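Local coordinates for putative nitrate transport protein (Thermoplasma volcanium, PDB 3MST), which is of unproven function but, as a putative nitrate transport protein with a two-lobed fold, may bind a small solute for uptake, at residues 24-29 / 45-50; 32-37 / 173-178. One frame throughout, in Å; residues are numbered along the deposited sequence. Where two conformers were deposited one is given.

Interaction 1. Residues 24-29 / 45-50. Unlike the reference sequence in segment 24-29: Ser27 (reference Ala).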
loop_
_atom_site.group_PDB
_atom_site.type_symbol
_atom_site.label_atom_id
_atom_site.label_comp_id
_atom_site.label_asym_id
_atom_site.label_seq_id
_atom_site.Cartn_x
_atom_site.Cartn_y
_atom_site.Cartn_z
HETATM N N MSE A 24 -9.198 -6.321 3.504
HETATM C CA MSE A 24 -8.243 -5.428 2.828
HETATM C C MSE A 24 -9.013 -4.175 2.388
HETATM O O MSE A 24 -10.212 -4.227 2.138
HETATM C CB MSE A 24 -7.632 -6.093 1.617
HETATM C CG MSE A 24 -8.671 -6.421 0.557
HETATM SE SE MSE A 24 -8.019 -7.786 -0.691
HETATM C CE MSE A 24 -8.140 -9.261 0.577
ATOM N N PRO A 25 -8.324 -3.030 2.294
ATOM C CA PRO A 25 -9.000 -1.849 1.772
ATOM C C PRO A 25 -9.087 -1.890 0.252
ATOM O O PRO A 25 -8.054 -1.893 -0.428
ATOM C CB PRO A 25 -8.083 -0.716 2.212
ATOM C CG PRO A 25 -6.676 -1.367 2.251
ATOM C CD PRO A 25 -6.948 -2.756 2.735
ATOM N N PHE A 26 -10.310 -1.869 -0.299
ATOM C CA PHE A 26 -10.430 -2.001 -1.737
ATOM C C PHE A 26 -9.941 -0.760 -2.477
ATOM O O PHE A 26 -9.638 -0.810 -3.678
ATOM C CB PHE A 26 -11.863 -2.313 -2.173
ATOM C CG PHE A 26 -12.330 -3.737 -1.935
ATOM C CD1 PHE A 26 -11.674 -4.622 -1.121
ATOM C CD2 PHE A 26 -13.481 -4.177 -2.561
ATOM C CE1 PHE A 26 -12.182 -5.893 -0.922
ATOM C CE2 PHE A 26 -13.978 -5.424 -2.398
ATOM C CZ PHE A 26 -13.333 -6.308 -1.578
ATOM N N SER A 27 -9.833 0.362 -1.778
ATOM C CA SER A 27 -9.235 1.537 -2.378
ATOM C C SER A 27 -7.713 1.598 -2.250
ATOM O O SER A 27 -7.072 2.495 -2.804
ATOM C CB SER A 27 -9.817 2.789 -1.813
ATOM O OG SER A 27 -9.563 2.897 -0.446
ATOM N N GLY A 28 -7.120 0.645 -1.528
ATOM C CA GLY A 28 -5.681 0.592 -1.374
ATOM C C GLY A 28 -5.105 -0.315 -2.430
ATOM O O GLY A 28 -5.601 -1.438 -2.583
ATOM N N PRO A 29 -4.022 0.097 -3.114
ATOM C CA PRO A 29 -3.402 -0.773 -4.139
ATOM C C PRO A 29 -2.956 -2.137 -3.639
ATOM O O PRO A 29 -2.838 -3.080 -4.434
ATOM C CB PRO A 29 -2.234 0.058 -4.652
ATOM C CG PRO A 29 -2.726 1.494 -4.451
ATOM C CD PRO A 29 -3.435 1.461 -3.133
ATOM N N ILE A 45 -12.922 -12.483 0.198
ATOM C CA ILE A 45 -12.340 -11.191 0.519
ATOM C C ILE A 45 -13.415 -10.199 0.943
ATOM O O ILE A 45 -14.598 -10.350 0.604
ATOM C CB ILE A 45 -11.514 -10.635 -0.661
ATOM C CG1 ILE A 45 -12.410 -10.286 -1.882
ATOM C CG2 ILE A 45 -10.333 -11.568 -1.002
ATOM C CD1 ILE A 45 -11.647 -9.564 -3.007
ATOM N N HIS A 46 -13.004 -9.214 1.731
ATOM C CA HIS A 46 -13.893 -8.248 2.365
ATOM C C HIS A 46 -13.220 -6.874 2.360
ATOM O O HIS A 46 -12.005 -6.754 2.612
ATOM C CB HIS A 46 -14.187 -8.639 3.808
ATOM C CG HIS A 46 -14.773 -9.998 3.934
ATOM N ND1 HIS A 46 -16.118 -10.228 3.797
ATOM C CD2 HIS A 46 -14.186 -11.205 4.144
ATOM C CE1 HIS A 46 -16.342 -11.528 3.948
ATOM N NE2 HIS A 46 -15.191 -12.141 4.175
ATOM N N ASN A 47 -14.029 -5.857 2.083
ATOM C CA ASN A 47 -13.538 -4.468 1.982
ATOM C C ASN A 47 -13.598 -3.746 3.295
ATOM O O ASN A 47 -14.685 -3.362 3.746
ATOM C CB ASN A 47 -14.397 -3.729 0.954
ATOM C CG ASN A 47 -13.885 -2.344 0.636
ATOM O OD1 ASN A 47 -12.830 -1.935 1.117
ATOM N ND2 ASN A 47 -14.634 -1.597 -0.195
ATOM N N ILE A 48 -12.455 -3.521 3.933
ATOM C CA ILE A 48 -12.456 -2.827 5.222
ATOM C C ILE A 48 -12.670 -1.306 5.092
ATOM O O ILE A 48 -12.652 -0.577 6.097
ATOM C CB ILE A 48 -11.187 -3.142 6.032
ATOM C CG1 ILE A 48 -9.945 -2.625 5.314
ATOM C CG2 ILE A 48 -11.092 -4.654 6.325
ATOM C CD1 ILE A 48 -8.654 -2.868 6.083
ATOM N N CYS A 49 -12.838 -0.816 3.860
ATOM C CA CYS A 49 -13.300 0.561 3.661
ATOM C C CYS A 49 -14.809 0.685 3.872
ATOM O O CYS A 49 -15.300 1.791 4.109
ATOM C CB CYS A 49 -12.949 1.070 2.269
ATOM S SG CYS A 49 -11.236 1.075 1.867
ATOM N N SER A 50 -15.541 -0.421 3.757
ATOM C CA SER A 50 -16.973 -0.420 3.860
ATOM C C SER A 50 -17.551 -1.314 4.956
ATOM O O SER A 50 -18.761 -1.206 5.239
ATOM C CB SER A 50 -17.590 -0.781 2.509
ATOM O OG SER A 50 -17.285 -2.087 2.096
#
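Met24 and Asn47 form a parallel beta bridge between the edge strand 45-47 and strand 22-24, at the point where both strands run out into loops. Met24 N donates to His46 O (3.0 Å), and Ile48 N donates back to Met24 O. Beyond the bridge the Asn47 side chain takes over. Its CG stands anti to the backbone N (chi1 -173°), which lays the amide against the Phe26 ring with the two planes only 4° apart, and CB sits 3.4 Å from the ring centroid in a CH-pi contact. Asn47 OD1 accepts from Phe26 N (2.9 Å) on one face of the amide and from Cys49 N (3.0 Å) on the other, both donors lying well out of the amide plane; the second bond closes an Asx turn. Asparagine suits this place because its short, flat amide can stack and accept at once. Apolar contacts flank it: the bent selenomethionine chain of Met24 brings CE to Ile45 CG2 (3.6 Å), Pro25 lies alongside Ile48, and Cys49 SG meets Pro25 CB (3.6 Å). The type I turn from Pro25 to Gly28 then leads toward helix 32-36. Two N-H groups gripping one oxygen, with an aromatic face against the same side chain, should fix the Asn47 amide's rotation and tie the two loops together where backbone pairing stops.

Interaction 2. Residues 32-37 / 173-178. With EDO (1,2-ethanediol), chain I.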
loop_
_atom_site.group_PDB
_atom_site.type_symbol
_atom_site.label_atom_id
_atom_site.label_comp_id
_atom_site.label_asym_id
_atom_site.label_seq_id
_atom_site.Cartn_x
_atom_site.Cartn_y
_atom_site.Cartn_z
ATOM N N PHE A 32 -5.278 -4.827 -4.966
ATOM C CA PHE A 32 -5.635 -4.941 -6.369
ATOM C C PHE A 32 -5.374 -6.336 -6.932
ATOM O O PHE A 32 -6.211 -6.814 -7.716
ATOM C CB PHE A 32 -4.959 -3.875 -7.201
ATOM C CG PHE A 32 -5.402 -2.438 -6.879
ATOM C CD1 PHE A 32 -6.440 -2.153 -6.004
ATOM C CD2 PHE A 32 -4.713 -1.423 -7.495
ATOM C CE1 PHE A 32 -6.785 -0.796 -5.766
ATOM C CE2 PHE A 32 -5.021 -0.087 -7.278
ATOM C CZ PHE A 32 -6.050 0.220 -6.398
ATOM N N PRO A 33 -4.271 -7.020 -6.585
ATOM C CA PRO A 33 -4.059 -8.355 -7.131
ATOM C C PRO A 33 -5.158 -9.330 -6.750
ATOM O O PRO A 33 -5.438 -10.262 -7.557
ATOM C CB PRO A 33 -2.691 -8.762 -6.562
ATOM C CG PRO A 33 -1.972 -7.419 -6.436
ATOM C CD PRO A 33 -3.086 -6.553 -5.859
ATOM N N LEU A 34 -5.796 -9.182 -5.593
ATOM C CA LEU A 34 -6.898 -10.089 -5.216
ATOM C C LEU A 34 -8.220 -9.621 -5.818
ATOM O O LEU A 34 -9.056 -10.469 -6.192
ATOM C CB LEU A 34 -6.984 -10.269 -3.706
ATOM C CG LEU A 34 -5.703 -10.937 -3.142
ATOM C CD1 LEU A 34 -5.811 -11.068 -1.590
ATOM C CD2 LEU A 34 -5.385 -12.295 -3.791
ATOM N N LEU A 35 -8.434 -8.312 -6.023
ATOM C CA LEU A 35 -9.646 -7.833 -6.661
ATOM C C LEU A 35 -9.770 -8.392 -8.045
ATOM O O LEU A 35 -10.856 -8.771 -8.464
ATOM C CB LEU A 35 -9.701 -6.298 -6.768
ATOM C CG LEU A 35 -9.803 -5.523 -5.451
ATOM C CD1 LEU A 35 -9.930 -4.046 -5.760
ATOM C CD2 LEU A 35 -11.016 -5.967 -4.577
ATOM N N VAL A 36 -8.685 -8.408 -8.785
ATOM C CA VAL A 36 -8.788 -8.702 -10.218
ATOM C C VAL A 36 -9.148 -10.148 -10.481
ATOM O O VAL A 36 -9.735 -10.440 -11.536
ATOM C CB VAL A 36 -7.554 -8.273 -11.022
ATOM C CG1 VAL A 36 -7.433 -6.742 -10.998
ATOM C CG2 VAL A 36 -6.229 -8.951 -10.580
ATOM N N ILE A 37 -8.769 -11.056 -9.584
ATOM C CA ILE A 37 -9.082 -12.493 -9.744
ATOM C C ILE A 37 -10.001 -12.998 -8.628
ATOM O O ILE A 37 -10.057 -14.206 -8.349
ATOM C CB ILE A 37 -7.817 -13.354 -9.868
ATOM C CG1 ILE A 37 -6.910 -13.211 -8.632
ATOM C CG2 ILE A 37 -7.099 -13.073 -11.192
ATOM C CD1 ILE A 37 -5.855 -14.306 -8.564
ATOM N N GLU A 173 0.065 -17.315 -2.792
ATOM C CA GLU A 173 -0.003 -17.889 -4.111
ATOM C C GLU A 173 -1.043 -17.177 -4.974
ATOM O O GLU A 173 -0.760 -16.831 -6.127
ATOM C CB GLU A 173 -0.261 -19.402 -3.992
ATOM C CG GLU A 173 0.950 -20.131 -3.400
ATOM C CD GLU A 173 0.660 -21.510 -2.840
ATOM O OE1 GLU A 173 -0.504 -21.970 -2.920
ATOM O OE2 GLU A 173 1.620 -22.127 -2.297
ATOM N N ALA A 174 -2.227 -16.941 -4.418
ATOM C CA ALA A 174 -3.296 -16.204 -5.120
ATOM C C ALA A 174 -2.821 -14.797 -5.460
ATOM O O ALA A 174 -3.045 -14.290 -6.559
ATOM C CB ALA A 174 -4.577 -16.176 -4.322
ATOM N N TYR A 175 -2.141 -14.171 -4.515
ATOM C CA TYR A 175 -1.669 -12.814 -4.720
ATOM C C TYR A 175 -0.713 -12.730 -5.921
ATOM O O TYR A 175 -0.837 -11.843 -6.772
ATOM C CB TYR A 175 -1.020 -12.289 -3.439
ATOM C CG TYR A 175 -0.940 -10.793 -3.336
ATOM C CD1 TYR A 175 0.152 -10.103 -3.864
ATOM C CD2 TYR A 175 -1.949 -10.084 -2.739
ATOM C CE1 TYR A 175 0.232 -8.729 -3.770
ATOM C CE2 TYR A 175 -1.909 -8.667 -2.639
ATOM C CZ TYR A 175 -0.806 -8.033 -3.175
ATOM O OH TYR A 175 -0.738 -6.653 -3.074
ATOM N N GLU A 176 0.246 -13.667 -6.004
ATOM C CA GLU A 176 1.147 -13.750 -7.156
ATOM C C GLU A 176 0.373 -13.937 -8.462
ATOM O O GLU A 176 0.713 -13.321 -9.476
ATOM C CB GLU A 176 2.147 -14.905 -6.983
ATOM C CG GLU A 176 3.005 -14.826 -5.731
ATOM C CD GLU A 176 4.150 -13.816 -5.818
ATOM O OE1 GLU A 176 4.118 -12.896 -6.664
ATOM O OE2 GLU A 176 5.111 -13.947 -5.026
ATOM N N GLN A 177 -0.642 -14.810 -8.441
ATOM C CA GLN A 177 -1.483 -15.023 -9.640
ATOM C C GLN A 177 -2.136 -13.708 -10.050
ATOM O O GLN A 177 -2.182 -13.362 -11.255
ATOM C CB GLN A 177 -2.523 -16.132 -9.430
ATOM C CG GLN A 177 -1.916 -17.560 -9.308
ATOM C CD GLN A 177 -2.978 -18.581 -8.926
ATOM O OE1 GLN A 177 -4.126 -18.211 -8.631
ATOM N NE2 GLN A 177 -2.606 -19.865 -8.915
ATOM N N GLY A 178 -2.595 -12.942 -9.061
ATOM C CA GLY A 178 -3.205 -11.665 -9.387
ATOM C C GLY A 178 -2.222 -10.628 -9.936
ATOM O O GLY A 178 -2.569 -9.795 -10.766
HETATM C C1 EDO I . -5.893 -19.605 -6.081
HETATM O O1 EDO I . -4.470 -19.513 -6.184
HETATM C C2 EDO I . -6.573 -18.526 -6.924
HETATM O O2 EDO I . -6.754 -18.952 -8.281
#
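With its CG anti to the backbone N (chi1 -159°), Tyr175 swings its ring from helix 169-184 to Pro33, while Ile37, with CG1 tucked over its own backbone (chi1 59°), brings CD1 to within 3.5 Å of Ala174 O. Pro33 CB lies over the ring centre of Tyr175, 3.8 Å from the centroid, a CH-pi contact, and Pro33 CG comes within 3.5 Å of Tyr175 CZ. Proline suits the spot as a compact apolar ring that can lie over an aromatic face. Leu34 CG packs near Tyr175 CD2 (3.9 Å), and Leu34 CD2 reaches Ala174 CB. An alanine in place of Tyr175 is likely to open a gap beneath Pro33 and Leu34 and leave Val30 O without the phenol that binds it. At Gly178 the backbones come so close that CA makes a CH...O contact with Pro33 O (3.2 Å); a beta carbon here would clash with that oxygen. Gln177 OE1 holds both hydroxyls of an ethanediol, probably from the crystallisation liquor. Helix 32-36 crosses the 173-178 part of helix 169-184 at 81°, with 7.7 Å between these short axes; Val36 also packs on helix 186-197, and Leu34 and Tyr175 both rest on Leu59 of strand 57-61.

Overall arrangement
The two interactions, about 14 Å apart between centres, share a short run of chain: strand 22-24, its loop, helix 32-36 and strand 45-47 follow one another as a beta-alpha-beta crossover. Interaction 1 joins the C-terminal ends of its two parallel strands and the loops that follow, and interaction 2 anchors its helix to helix 169-184, far along the chain. They also touch directly. Met24 CE packs on Leu34 CD1 (3.7 Å), Phe26 CD2 on Leu35 CD2 (3.7 Å), and Ile45 CD1 on the same leucine carbon, joining the sheet edge to the helix. Leu59, which underlies interaction 2, also touches Met24. The ethanediol belongs to interaction 2 alone and marks no established solute site.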